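CalG4 (Micromonospora echinospora, PDB 3IA7) belongs to the erythromycin biosynthesis protein CIII-like family and adopts the GT-B fold, with two Rossmann-like domains each built on a parallel sheet. Local coordinates at residues A[231-236]-A[296-301]; A[254-259]-A[355-360]; A[262-267]-A[287-292]; A[301-306]-A[318-323]; A[312-317]-A[374-379]. All blocks are in the same frame, centred on the assembly; numbering follows the deposited sequence.

Contact 1: A[231-236]-A[296-301]; sequences APVLLV and AHARAC. With CA (calcium ion), chain E.
Leu-235 and Ala-300 tie two neighbouring parallel strands together: Leu-235 N donates to Ala-300 O at 3.2 Å. This is the tightly packed end. Leu-234 CG lies anti to the backbone N (chi1 175°), and a chi2 of 66° puts Leu-234 CD1 3.5 Å from Ala-300 O. Phe-256 of helix 246-256 covers the same face. On the opposite face Leu-235 CG meets Cys-301 SG at 4.3 Å, and helix 291-295 covers Leu-235.

The other end is looser and wetter. Arg-299 N still donates to Val-233 O at 2.8 Å, but the exposed Arg-299 side chain lies over Pro-232. One guanidinium face has Pro-232 CA above it, near the rim. A single water joins Ala-231 O, Val-233 N and His-297 O, with a weak bond from Arg-299 NE. The His-297 ring leads away from the strands. Its NE2 binds calcium at 2.6 Å, with the ion in the ring plane; ND1 is hydrogen-bonded to Ser-293 O. Waters, Gln-225, and Leu-42 and Glu-46 of the second subunit also bind the ion. The pairing of the first and fourth strands in the middle of a parallel 3-2-1-4-5-6 sheet is typical of a Rossmann-like domain.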
# COMPACT_ATOMS: atom_id res chain seq x y z
N ALA A 231 -10.25 -11.79 20.47
CA ALA A 231 -9.26 -11.12 21.32
C ALA A 231 -9.32 -9.60 21.11
O ALA A 231 -9.30 -9.16 19.96
CB ALA A 231 -7.83 -11.64 21.04
N PRO A 232 -9.40 -8.79 22.19
CA PRO A 232 -9.33 -7.33 22.02
C PRO A 232 -7.89 -6.97 21.67
O PRO A 232 -6.95 -7.42 22.35
CB PRO A 232 -9.68 -6.79 23.41
CG PRO A 232 -10.23 -7.97 24.19
CD PRO A 232 -9.54 -9.16 23.61
N VAL A 233 -7.70 -6.32 20.53
CA VAL A 233 -6.34 -6.09 20.03
C VAL A 233 -6.03 -4.59 20.16
O VAL A 233 -6.85 -3.74 19.80
CB VAL A 233 -6.16 -6.56 18.56
CG1 VAL A 233 -4.74 -6.18 18.04
CG2 VAL A 233 -6.35 -8.11 18.42
N LEU A 234 -4.84 -4.28 20.67
CA LEU A 234 -4.31 -2.94 20.68
C LEU A 234 -3.10 -2.84 19.80
O LEU A 234 -2.16 -3.66 19.92
CB LEU A 234 -3.96 -2.52 22.11
CG LEU A 234 -3.27 -1.15 22.30
CD1 LEU A 234 -4.16 0.07 21.92
CD2 LEU A 234 -2.74 -0.99 23.70
N LEU A 235 -3.07 -1.84 18.91
CA LEU A 235 -1.82 -1.50 18.20
C LEU A 235 -1.18 -0.31 18.88
O LEU A 235 -1.84 0.72 19.13
CB LEU A 235 -2.08 -1.19 16.70
CG LEU A 235 -0.85 -0.71 15.84
CD1 LEU A 235 0.22 -1.71 15.86
CD2 LEU A 235 -1.27 -0.46 14.40
N VAL A 236 0.09 -0.43 19.18
CA VAL A 236 0.87 0.64 19.75
C VAL A 236 2.00 1.02 18.77
O VAL A 236 2.80 0.16 18.36
CB VAL A 236 1.54 0.24 21.09
CG1 VAL A 236 2.36 1.45 21.62
CG2 VAL A 236 0.49 -0.23 22.10
N ALA A 296 -7.03 -3.85 11.13
CA ALA A 296 -8.31 -4.49 10.76
C ALA A 296 -8.95 -5.27 11.92
O ALA A 296 -10.13 -5.51 11.88
CB ALA A 296 -8.16 -5.40 9.47
N HIS A 297 -8.17 -5.68 12.92
CA HIS A 297 -8.67 -6.45 14.07
C HIS A 297 -8.66 -5.60 15.34
O HIS A 297 -9.16 -6.03 16.37
CB HIS A 297 -7.83 -7.72 14.31
CG HIS A 297 -7.73 -8.60 13.10
ND1 HIS A 297 -6.74 -8.45 12.16
CD2 HIS A 297 -8.53 -9.61 12.67
CE1 HIS A 297 -6.92 -9.34 11.19
NE2 HIS A 297 -7.98 -10.07 11.48
N ALA A 298 -8.05 -4.42 15.29
CA ALA A 298 -7.82 -3.64 16.51
C ALA A 298 -9.10 -2.99 17.10
O ALA A 298 -9.96 -2.53 16.35
CB ALA A 298 -6.74 -2.56 16.28
N ARG A 299 -9.15 -2.88 18.42
CA ARG A 299 -10.24 -2.14 19.10
C ARG A 299 -9.81 -0.71 19.35
O ARG A 299 -10.64 0.15 19.62
CB ARG A 299 -10.54 -2.73 20.48
CG ARG A 299 -10.89 -4.17 20.56
CD ARG A 299 -12.38 -4.51 20.39
NE ARG A 299 -12.55 -5.96 20.35
CZ ARG A 299 -13.24 -6.69 21.22
NH1 ARG A 299 -13.88 -6.12 22.24
NH2 ARG A 299 -13.31 -8.01 21.07
N ALA A 300 -8.50 -0.48 19.34
CA ALA A 300 -7.95 0.83 19.57
C ALA A 300 -6.53 0.85 19.06
O ALA A 300 -5.88 -0.21 18.90
CB ALA A 300 -7.92 1.18 21.11
N CYS A 301 -6.03 2.08 18.93
CA CYS A 301 -4.62 2.30 18.56
C CYS A 301 -4.04 3.36 19.47
O CYS A 301 -4.65 4.43 19.63
CB CYS A 301 -4.56 2.76 17.08
SG CYS A 301 -2.84 3.07 16.50
CA CA E . -8.58 -12.02 9.94
O HOH W 1 -9.99 -6.62 18.84
O HOH W 2 -10.85 -11.85 10.31
O HOH W 3 -9.00 -13.34 11.84

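Contact 2: A[254-259]-A[355-360]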
# COMPACT_ATOMS: atom_id res chain seq x y z
N GLN A 254 3.58 -3.71 30.36
CA GLN A 254 3.17 -3.85 31.77
C GLN A 254 1.66 -3.58 31.96
O GLN A 254 0.98 -4.35 32.63
CB GLN A 254 4.03 -2.96 32.71
CG GLN A 254 5.50 -3.47 32.86
CD GLN A 254 6.57 -2.39 33.25
OE1 GLN A 254 6.29 -1.20 33.44
NE2 GLN A 254 7.82 -2.85 33.34
N ALA A 255 1.16 -2.54 31.30
CA ALA A 255 -0.25 -2.16 31.38
C ALA A 255 -1.24 -3.30 31.03
O ALA A 255 -2.26 -3.44 31.67
CB ALA A 255 -0.52 -0.92 30.52
N PHE A 256 -0.91 -4.13 30.04
CA PHE A 256 -1.85 -5.17 29.58
C PHE A 256 -1.47 -6.63 29.94
O PHE A 256 -2.19 -7.57 29.57
CB PHE A 256 -2.15 -5.00 28.06
CG PHE A 256 -2.74 -3.64 27.72
CD1 PHE A 256 -4.13 -3.44 27.80
CD2 PHE A 256 -1.90 -2.56 27.40
CE1 PHE A 256 -4.69 -2.17 27.54
CE2 PHE A 256 -2.44 -1.28 27.14
CZ PHE A 256 -3.83 -1.10 27.20
N ALA A 257 -0.37 -6.81 30.67
CA ALA A 257 -0.03 -8.13 31.22
C ALA A 257 -1.19 -8.69 32.07
O ALA A 257 -1.79 -7.97 32.88
CB ALA A 257 1.26 -8.05 32.08
N ASP A 258 -1.53 -9.96 31.88
CA ASP A 258 -2.59 -10.61 32.69
C ASP A 258 -3.93 -9.84 32.55
O ASP A 258 -4.65 -9.62 33.54
CB ASP A 258 -2.20 -10.76 34.19
CG ASP A 258 -0.92 -11.60 34.40
OD1 ASP A 258 -0.92 -12.82 34.08
OD2 ASP A 258 0.08 -11.03 34.91
N THR A 259 -4.22 -9.40 31.33
CA THR A 259 -5.55 -8.91 30.89
C THR A 259 -5.83 -9.69 29.58
O THR A 259 -4.89 -10.22 29.00
CB THR A 259 -5.55 -7.40 30.46
OG1 THR A 259 -4.82 -7.26 29.23
CG2 THR A 259 -4.95 -6.46 31.53
N SER A 355 -2.48 3.80 34.26
CA SER A 355 -3.05 4.91 33.54
C SER A 355 -3.26 4.58 32.06
O SER A 355 -4.30 4.92 31.46
CB SER A 355 -2.18 6.16 33.70
OG SER A 355 -2.70 7.19 32.88
N ILE A 356 -2.28 3.91 31.46
CA ILE A 356 -2.37 3.52 30.04
C ILE A 356 -3.51 2.54 29.81
O ILE A 356 -4.34 2.73 28.91
CB ILE A 356 -1.05 2.89 29.55
CG1 ILE A 356 0.08 3.92 29.56
CG2 ILE A 356 -1.16 2.33 28.12
CD1 ILE A 356 1.47 3.26 29.47
N ARG A 357 -3.57 1.49 30.61
CA ARG A 357 -4.64 0.47 30.45
C ARG A 357 -6.03 1.08 30.61
O ARG A 357 -6.91 0.85 29.75
CB ARG A 357 -4.41 -0.71 31.40
CG ARG A 357 -5.60 -1.66 31.51
CD ARG A 357 -5.45 -2.67 32.64
NE ARG A 357 -5.41 -2.10 34.02
CZ ARG A 357 -4.31 -1.98 34.75
NH1 ARG A 357 -3.12 -2.38 34.26
NH2 ARG A 357 -4.38 -1.46 36.00
N GLU A 358 -6.24 1.87 31.67
CA GLU A 358 -7.57 2.47 31.92
C GLU A 358 -7.97 3.45 30.80
O GLU A 358 -9.12 3.46 30.35
CB GLU A 358 -7.68 3.13 33.32
CG GLU A 358 -7.47 2.14 34.49
CD GLU A 358 -7.53 2.81 35.87
OE1 GLU A 358 -7.58 4.05 35.96
OE2 GLU A 358 -7.53 2.08 36.88
N ALA A 359 -7.02 4.25 30.34
CA ALA A 359 -7.29 5.17 29.23
C ALA A 359 -7.72 4.44 27.95
O ALA A 359 -8.66 4.85 27.25
CB ALA A 359 -6.03 6.04 28.97
N VAL A 360 -7.02 3.37 27.63
CA VAL A 360 -7.33 2.60 26.42
C VAL A 360 -8.69 1.91 26.61
O VAL A 360 -9.51 1.87 25.68
CB VAL A 360 -6.22 1.56 26.12
CG1 VAL A 360 -6.69 0.51 25.10
CG2 VAL A 360 -4.88 2.29 25.63
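Phe-256 turns one ring face to Arg-357: Arg-357 CB lies 4.1 Å above the Phe-256 ring plane, offset toward the rim. Val-360 is at the ring edge, its CB in the plane and 3.7 Å from Phe-256 CZ. Ile-356 approaches obliquely, with CG2 at 4.0 Å from Phe-256 CE2. Trp-261 adds an edge-to-face ring contact from outside the two segments. The Arg-357 guanidinium stands nearly upright to the ring, the two planes 82° apart. At its edge, almost in its plane, is the carbonyl of Ala-255. Arg-357 NH1 donates to Ala-255 O at 2.9 Å, on a lone pair of the oxygen. The N-H...O angle is 158°.

The arginine chain is extended as far as CD and then bends at chi3 (64°), which turns NE aside. Its aliphatic part slides past the Phe-256 side chain in the opposite direction. The contact joins helix 246-256 to helix 353-365. Both lie on the same side of the parallel sheet of this Rossmann-like domain, and both Phe-256 and Val-360 reach Leu-234 of strand 233-237.

Ala-255 CB packs on Ile-356 CB at 4.0 Å. A type II beta turn runs from Phe-256 to Thr-259. Thr-259 OG1 donates to Phe-256 O at 2.7 Å, and Asn-282 ND2 also bonds that oxygen. Thr-259 CG2, the other branch of the side chain, touches Arg-357 CD at 4.0 Å.

Contact 3: A[262-267]-A[287-292]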
# COMPACT_ATOMS: atom_id res chain seq x y z
N HIS A 262 -4.55 -8.43 23.55
CA HIS A 262 -3.34 -8.80 22.81
C HIS A 262 -2.76 -7.53 22.23
O HIS A 262 -3.45 -6.80 21.46
CB HIS A 262 -3.60 -9.81 21.70
CG HIS A 262 -2.34 -10.24 21.01
ND1 HIS A 262 -1.53 -11.26 21.49
CD2 HIS A 262 -1.73 -9.78 19.89
CE1 HIS A 262 -0.49 -11.41 20.68
NE2 HIS A 262 -0.58 -10.52 19.72
N VAL A 263 -1.50 -7.26 22.57
CA VAL A 263 -0.88 -5.95 22.22
C VAL A 263 0.20 -6.17 21.15
O VAL A 263 1.12 -7.01 21.32
CB VAL A 263 -0.29 -5.24 23.49
CG1 VAL A 263 0.41 -3.88 23.10
CG2 VAL A 263 -1.42 -5.02 24.55
N VAL A 264 0.10 -5.41 20.06
CA VAL A 264 1.16 -5.40 19.04
C VAL A 264 1.87 -4.06 19.07
O VAL A 264 1.22 -3.02 18.90
CB VAL A 264 0.60 -5.66 17.62
CG1 VAL A 264 1.75 -5.63 16.59
CG2 VAL A 264 -0.20 -6.96 17.58
N MSE A 265 3.17 -4.09 19.35
CA MSE A 265 3.94 -2.86 19.45
C MSE A 265 4.88 -2.78 18.27
O MSE A 265 5.71 -3.68 18.07
CB MSE A 265 4.67 -2.74 20.79
CG MSE A 265 3.81 -3.20 22.00
SE MSE A 265 4.48 -2.51 23.65
CE MSE A 265 6.10 -3.69 23.70
N ALA A 266 4.75 -1.71 17.48
CA ALA A 266 5.66 -1.42 16.36
C ALA A 266 6.65 -0.37 16.84
O ALA A 266 6.26 0.78 17.14
CB ALA A 266 4.90 -0.89 15.17
N ILE A 267 7.92 -0.76 16.95
CA ILE A 267 8.91 0.07 17.62
C ILE A 267 9.87 0.80 16.66
O ILE A 267 10.71 1.57 17.08
CB ILE A 267 9.67 -0.72 18.74
CG1 ILE A 267 10.70 -1.71 18.13
CG2 ILE A 267 8.71 -1.38 19.72
CD1 ILE A 267 11.52 -2.48 19.18
N GLN A 287 10.07 -4.35 14.99
CA GLN A 287 10.49 -3.11 14.37
C GLN A 287 9.46 -2.64 13.33
O GLN A 287 9.12 -1.47 13.31
CB GLN A 287 11.87 -3.22 13.75
CG GLN A 287 13.00 -3.32 14.81
CD GLN A 287 14.39 -3.13 14.21
OE1 GLN A 287 14.62 -3.42 13.03
NE2 GLN A 287 15.31 -2.61 15.00
N TRP A 288 9.02 -3.58 12.48
CA TRP A 288 7.96 -3.37 11.50
C TRP A 288 6.85 -4.42 11.64
O TRP A 288 7.10 -5.60 11.87
CB TRP A 288 8.50 -3.43 10.08
CG TRP A 288 9.15 -2.13 9.68
CD1 TRP A 288 8.50 -1.01 9.20
CD2 TRP A 288 10.51 -1.79 9.76
NE1 TRP A 288 9.40 -0.00 8.96
CE2 TRP A 288 10.64 -0.45 9.31
CE3 TRP A 288 11.68 -2.51 10.09
CZ2 TRP A 288 11.87 0.18 9.21
CZ3 TRP A 288 12.83 -1.88 10.03
CH2 TRP A 288 12.95 -0.55 9.58
N ILE A 289 5.64 -3.98 11.39
CA ILE A 289 4.47 -4.87 11.37
C ILE A 289 3.58 -4.36 10.22
O ILE A 289 3.65 -3.18 9.88
CB ILE A 289 3.79 -4.88 12.77
CG1 ILE A 289 2.70 -5.95 12.85
CG2 ILE A 289 3.15 -3.52 13.12
CD1 ILE A 289 3.20 -7.30 12.47
N PRO A 290 2.72 -5.24 9.62
CA PRO A 290 1.86 -4.57 8.63
C PRO A 290 0.70 -3.89 9.35
O PRO A 290 -0.16 -4.60 9.92
CB PRO A 290 1.40 -5.73 7.71
CG PRO A 290 1.57 -7.02 8.55
CD PRO A 290 2.39 -6.67 9.78
N PHE A 291 0.68 -2.54 9.38
CA PHE A 291 -0.31 -1.82 10.19
C PHE A 291 -1.73 -2.20 9.81
O PHE A 291 -2.53 -2.42 10.69
CB PHE A 291 -0.19 -0.27 10.18
CG PHE A 291 0.92 0.27 11.02
CD1 PHE A 291 1.59 -0.51 11.95
CD2 PHE A 291 1.31 1.60 10.88
CE1 PHE A 291 2.64 0.01 12.72
CE2 PHE A 291 2.36 2.14 11.65
CZ PHE A 291 3.03 1.33 12.58
N HIS A 292 -2.03 -2.29 8.51
CA HIS A 292 -3.41 -2.56 8.08
C HIS A 292 -3.96 -3.88 8.62
O HIS A 292 -5.11 -3.94 9.04
CB HIS A 292 -3.57 -2.52 6.56
CG HIS A 292 -4.99 -2.29 6.13
ND1 HIS A 292 -5.84 -1.44 6.80
CD2 HIS A 292 -5.71 -2.82 5.11
CE1 HIS A 292 -7.02 -1.44 6.21
NE2 HIS A 292 -6.97 -2.27 5.18
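Gln-287, which packs beside Ile-267, has its polar end held from outside the contact: Gln-287 NE2 is hydrogen-bonded to Leu-271 O. Its aliphatic part does the touching here, with Gln-287 CG at 4.3 Å from Ile-267 CG1. Ile-267 CG1 sits between the backbone N and the carbonyl carbon (chi1 75°), and also comes to 4.0 Å from Gln-287 CA.

The rest of the contact is apolar. Ala-266 CB is shared by two partners. It meets the edge of the Phe-291 ring, in the ring plane, with Phe-291 CE1 at 3.5 Å. It also touches Ile-289 CG2 at 3.8 Å. Further back along the strand, Val-264 CG1 meets Ile-289 CG1 at 3.9 Å, and these two side chains cross at about a right angle. Ile-289 CG1 is anti to the backbone N (chi1 -171°), on the branch that faces Val-264.

Strand 262-266 belongs to the parallel sheet of the C-terminal Rossmann-like domain. Segment 287-292 leaves strand 283-286, the edge strand within this chain, and passes over one face of strand 262-266 into helix 291-295, with Pro-290 at the N-cap. The two paths run 129° apart. Phe-291 reaches on to Leu-235 and Ser-237 of the next strand. Met-265, a selenomethionine, points to the other face, where helix 246-256 covers it. On its outer side the 287-292 segment meets the second subunit. Trp-288 NE1 is hydrogen-bonded to Pro-222 O of that subunit, and Ile-289 N to its Gln-221 OE1.

Contact 4: A[301-306]-A[318-323]; sequences CLTHGT and VPLVLV
Leu-302 and Val-321 form the apolar centre on one face of the paired strands. Leu-302 CD1 touches Val-321 CG1 at 3.8 Å and Val-323 CG1 at 4.0 Å. Phe-248 and Cys-252 of helix 246-256, with Ile-356, cover this leucine. On the other face Thr-303 and Leu-322 lie side by side and point the same way. Thr-303 OG1 is anti to the backbone N (chi1 -175°), which puts CG2 between the backbone N and the carbonyl carbon, against Leu-322. Their methyls are tight, with Thr-303 CG2 at 3.4 Å from Leu-322 CD2. Just before strand 320-322, Val-318 CG1 packs on Cys-301 CB at 3.9 Å.

Between the faces runs a ladder of four backbone hydrogen bonds. Cys-301 N donates to Pro-319 O and Thr-303 N to Val-321 O. Val-321 N donates to Cys-301 O at 2.8 Å, and Val-323 N to Thr-303 O at the same length.

At the polar edge, His-304 ND1 makes a weak bond to Thr-303 OG1 and another to Ser-237 O. Gly-305, at positive phi (99°), brings its CA to 3.8 Å from Leu-322 CD2. Its carbonyl oxygen is hydrogen-bonded to Ser-333 OG. The two strands run parallel, with helix 307-315 between them in the chain: a beta-alpha-beta unit of a Rossmann-like domain.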
# COMPACT_ATOMS: atom_id res chain seq x y z
N CYS A 301 -6.03 2.08 18.93
CA CYS A 301 -4.62 2.30 18.56
C CYS A 301 -4.04 3.36 19.47
O CYS A 301 -4.65 4.43 19.63
CB CYS A 301 -4.56 2.76 17.08
SG CYS A 301 -2.84 3.07 16.50
N LEU A 302 -2.86 3.10 20.04
CA LEU A 302 -2.20 4.04 20.86
C LEU A 302 -1.02 4.56 20.05
O LEU A 302 -0.11 3.78 19.72
CB LEU A 302 -1.68 3.36 22.15
CG LEU A 302 -0.80 4.14 23.13
CD1 LEU A 302 -1.43 5.39 23.73
CD2 LEU A 302 -0.39 3.18 24.25
N THR A 303 -1.01 5.85 19.75
CA THR A 303 -0.10 6.38 18.74
C THR A 303 0.32 7.79 19.04
O THR A 303 -0.28 8.44 19.89
CB THR A 303 -0.69 6.28 17.28
OG1 THR A 303 0.30 6.70 16.34
CG2 THR A 303 -1.89 7.17 17.11
N HIS A 304 1.38 8.26 18.37
CA HIS A 304 1.87 9.64 18.50
C HIS A 304 0.95 10.70 17.85
O HIS A 304 0.90 11.85 18.30
CB HIS A 304 3.32 9.76 17.98
CG HIS A 304 3.50 9.22 16.59
ND1 HIS A 304 3.03 7.98 16.20
CD2 HIS A 304 4.11 9.75 15.50
CE1 HIS A 304 3.31 7.78 14.92
NE2 HIS A 304 3.98 8.84 14.47
N GLY A 305 0.22 10.35 16.82
CA GLY A 305 -0.81 11.28 16.33
C GLY A 305 -0.42 12.14 15.12
O GLY A 305 -1.05 13.15 14.86
N THR A 306 0.64 11.74 14.41
CA THR A 306 0.95 12.36 13.12
C THR A 306 -0.24 12.12 12.16
O THR A 306 -0.93 11.09 12.27
CB THR A 306 2.24 11.76 12.50
OG1 THR A 306 2.13 10.33 12.48
CG2 THR A 306 3.44 12.15 13.36
N VAL A 318 -10.74 2.54 13.57
CA VAL A 318 -10.16 2.30 14.91
C VAL A 318 -9.98 3.61 15.65
O VAL A 318 -9.24 4.48 15.15
CB VAL A 318 -8.77 1.65 14.81
CG1 VAL A 318 -8.10 1.40 16.20
CG2 VAL A 318 -8.89 0.33 14.03
N PRO A 319 -10.57 3.71 16.84
CA PRO A 319 -10.40 4.93 17.64
C PRO A 319 -9.00 5.04 18.27
O PRO A 319 -8.33 4.03 18.49
CB PRO A 319 -11.51 4.84 18.72
CG PRO A 319 -11.72 3.37 18.91
CD PRO A 319 -11.44 2.72 17.52
N LEU A 320 -8.56 6.26 18.58
CA LEU A 320 -7.14 6.47 18.98
C LEU A 320 -6.99 6.93 20.44
O LEU A 320 -7.82 7.70 20.95
CB LEU A 320 -6.50 7.54 18.08
CG LEU A 320 -6.21 7.17 16.61
CD1 LEU A 320 -7.34 6.39 16.04
CD2 LEU A 320 -6.04 8.45 15.83
N VAL A 321 -5.92 6.47 21.09
CA VAL A 321 -5.42 7.18 22.25
C VAL A 321 -4.07 7.78 21.79
O VAL A 321 -3.23 7.07 21.21
CB VAL A 321 -5.23 6.27 23.46
CG1 VAL A 321 -4.68 7.07 24.67
CG2 VAL A 321 -6.59 5.59 23.82
N LEU A 322 -3.95 9.08 21.98
CA LEU A 322 -2.82 9.86 21.47
C LEU A 322 -1.81 10.17 22.56
O LEU A 322 -2.18 10.50 23.70
CB LEU A 322 -3.32 11.14 20.81
CG LEU A 322 -4.07 10.89 19.47
CD1 LEU A 322 -4.14 12.14 18.66
CD2 LEU A 322 -3.48 9.81 18.56
N VAL A 323 -0.53 10.07 22.21
CA VAL A 323 0.56 10.54 23.06
C VAL A 323 1.43 11.49 22.20
O VAL A 323 2.53 11.13 21.73
CB VAL A 323 1.28 9.35 23.69
CG1 VAL A 323 0.39 8.72 24.83
CG2 VAL A 323 1.66 8.27 22.66

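Contact 5: A[312-317]-A[374-379]; sequences EAFAAG and RRMQRD
Gln-377 and Phe-314 bury the most surface here, with Gly-317 next. Gln-377 lies against the C-terminal end of helix 307-315. Its CG is anti to the backbone N (chi1 175°), and the chain stays extended beyond it. The amide therefore reaches the last carbonyls of the helix. Gln-377 NE2 donates to Ala-315 O at 3.2 Å, from above the carbonyl plane (38° out of it). A water carries NE2 on to a second carbonyl: it accepts from Gln-377 NE2 at 2.9 Å and donates to Ala-316 O. Closer to the backbone, Gln-377 CB sits 3.2 Å from Phe-314 O.

Gly-317 ends the helix in a Schellman motif. Gly-317 N donates to Phe-314 O at 2.8 Å. The glycine has positive phi (64°) and no side chain on the side facing Gln-377. Gln-377 OE1 can thus lie 3.6 Å from Gly-317 CA.

Phe-314 supplies the apolar half. Its CD2 meets Met-376 CG, a selenomethionine atom, at 3.7 Å. Leu-320 of the sheet and Val-373 and Ile-380 of helix 367-381 also touch this phenylalanine.

The contact thus has a greasy side toward the sheet and a polar side at the helix end. Carbonyls of the final turn point out of the helix, where the glutamine amide and a water serve as their donors in place of further backbone N-H groups.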
# COMPACT_ATOMS: atom_id res chain seq x y z
N GLU A 312 -4.59 6.47 8.90
CA GLU A 312 -4.48 5.01 8.79
C GLU A 312 -5.43 4.29 9.77
O GLU A 312 -6.17 3.37 9.34
CB GLU A 312 -3.06 4.57 9.09
CG GLU A 312 -2.72 3.22 8.56
CD GLU A 312 -2.11 3.34 7.21
OE1 GLU A 312 -0.90 3.70 7.15
OE2 GLU A 312 -2.84 3.12 6.20
N ALA A 313 -5.40 4.69 11.05
CA ALA A 313 -6.32 4.19 12.08
C ALA A 313 -7.78 4.45 11.68
O ALA A 313 -8.61 3.52 11.64
CB ALA A 313 -6.01 4.81 13.51
N PHE A 314 -8.08 5.68 11.29
CA PHE A 314 -9.47 5.93 10.93
C PHE A 314 -9.94 5.18 9.66
O PHE A 314 -11.09 4.79 9.63
CB PHE A 314 -9.71 7.42 10.78
CG PHE A 314 -9.48 8.20 12.05
CD1 PHE A 314 -9.59 7.60 13.32
CD2 PHE A 314 -9.15 9.53 11.97
CE1 PHE A 314 -9.40 8.33 14.50
CE2 PHE A 314 -8.96 10.28 13.08
CZ PHE A 314 -9.05 9.69 14.37
N ALA A 315 -9.06 4.97 8.66
CA ALA A 315 -9.39 4.16 7.45
C ALA A 315 -9.94 2.79 7.87
O ALA A 315 -10.75 2.20 7.17
CB ALA A 315 -8.15 3.95 6.54
N ALA A 316 -9.45 2.28 9.00
CA ALA A 316 -9.90 0.99 9.50
C ALA A 316 -11.01 1.09 10.57
O ALA A 316 -11.38 0.06 11.19
CB ALA A 316 -8.71 0.14 10.00
N GLY A 317 -11.48 2.32 10.82
CA GLY A 317 -12.50 2.59 11.88
C GLY A 317 -12.01 2.29 13.29
O GLY A 317 -12.81 1.94 14.14
N ARG A 374 -16.42 5.73 12.92
CA ARG A 374 -17.02 5.01 11.79
C ARG A 374 -17.48 5.97 10.67
O ARG A 374 -17.31 5.68 9.49
CB ARG A 374 -18.15 4.11 12.27
CG ARG A 374 -17.56 2.89 12.92
CD ARG A 374 -18.57 1.86 13.23
NE ARG A 374 -18.01 0.84 14.10
CZ ARG A 374 -18.75 0.06 14.87
NH1 ARG A 374 -20.06 0.23 14.88
NH2 ARG A 374 -18.18 -0.86 15.63
N ARG A 375 -18.02 7.13 11.05
CA ARG A 375 -18.35 8.20 10.07
C ARG A 375 -17.10 8.70 9.38
O ARG A 375 -17.07 8.90 8.15
CB ARG A 375 -19.14 9.34 10.74
CG ARG A 375 -20.63 8.99 11.00
CD ARG A 375 -21.59 9.83 10.07
NE ARG A 375 -22.84 10.21 10.77
CZ ARG A 375 -23.56 11.30 10.50
NH1 ARG A 375 -23.19 12.16 9.55
NH2 ARG A 375 -24.66 11.54 11.20
N MSE A 376 -16.02 8.87 10.15
CA MSE A 376 -14.73 9.30 9.55
C MSE A 376 -14.17 8.23 8.59
O MSE A 376 -13.61 8.57 7.56
CB MSE A 376 -13.65 9.62 10.63
CG MSE A 376 -12.28 10.07 10.03
SE MSE A 376 -12.49 11.72 8.93
CE MSE A 376 -12.87 13.09 10.20
N GLN A 377 -14.30 6.96 8.96
CA GLN A 377 -13.91 5.86 8.07
C GLN A 377 -14.61 5.94 6.71
O GLN A 377 -13.99 5.74 5.65
CB GLN A 377 -14.18 4.50 8.73
CG GLN A 377 -13.93 3.26 7.84
CD GLN A 377 -14.19 1.94 8.60
OE1 GLN A 377 -15.06 1.87 9.44
NE2 GLN A 377 -13.44 0.89 8.27
N ARG A 378 -15.91 6.19 6.75
CA ARG A 378 -16.70 6.31 5.51
C ARG A 378 -16.23 7.53 4.69
O ARG A 378 -16.09 7.38 3.47
CB ARG A 378 -18.22 6.28 5.83
CG ARG A 378 -18.73 4.83 6.29
CD ARG A 378 -18.19 3.67 5.36
NE ARG A 378 -17.70 2.47 6.08
CZ ARG A 378 -17.38 1.29 5.53
NH1 ARG A 378 -17.51 1.09 4.22
NH2 ARG A 378 -16.97 0.28 6.29
N ASP A 379 -15.97 8.66 5.36
CA ASP A 379 -15.43 9.86 4.69
C ASP A 379 -14.14 9.51 3.94
O ASP A 379 -14.05 9.77 2.73
CB ASP A 379 -15.19 11.00 5.69
CG ASP A 379 -16.48 11.54 6.25
OD1 ASP A 379 -17.58 11.18 5.78
OD2 ASP A 379 -16.41 12.34 7.18
O HOH W 4 -13.35 -1.79 9.34

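Overall arrangement
All five contacts lie in the C-terminal domain of the GT-B fold. Contacts 1 and 4 share strand 298-303, with centres about 11 Å apart, and join three neighbouring strands of the parallel sheet. Contact 3 adds strand 262-266, its centre about 10 Å from that of contact 1. Contact 2 packs two helices on one side of this sheet. Contact 5 joins helices 307-315 and 367-381; its centre is about 13 Å from that of contact 4. Along the chain, contact 3 falls between the segments of contact 1. Segments alternate between contacts 1 and 2, 2 and 5, and 4 and 5. Contacts 1, 3 and 5 also meet the second subunit, so this domain contributes to the dimer interface.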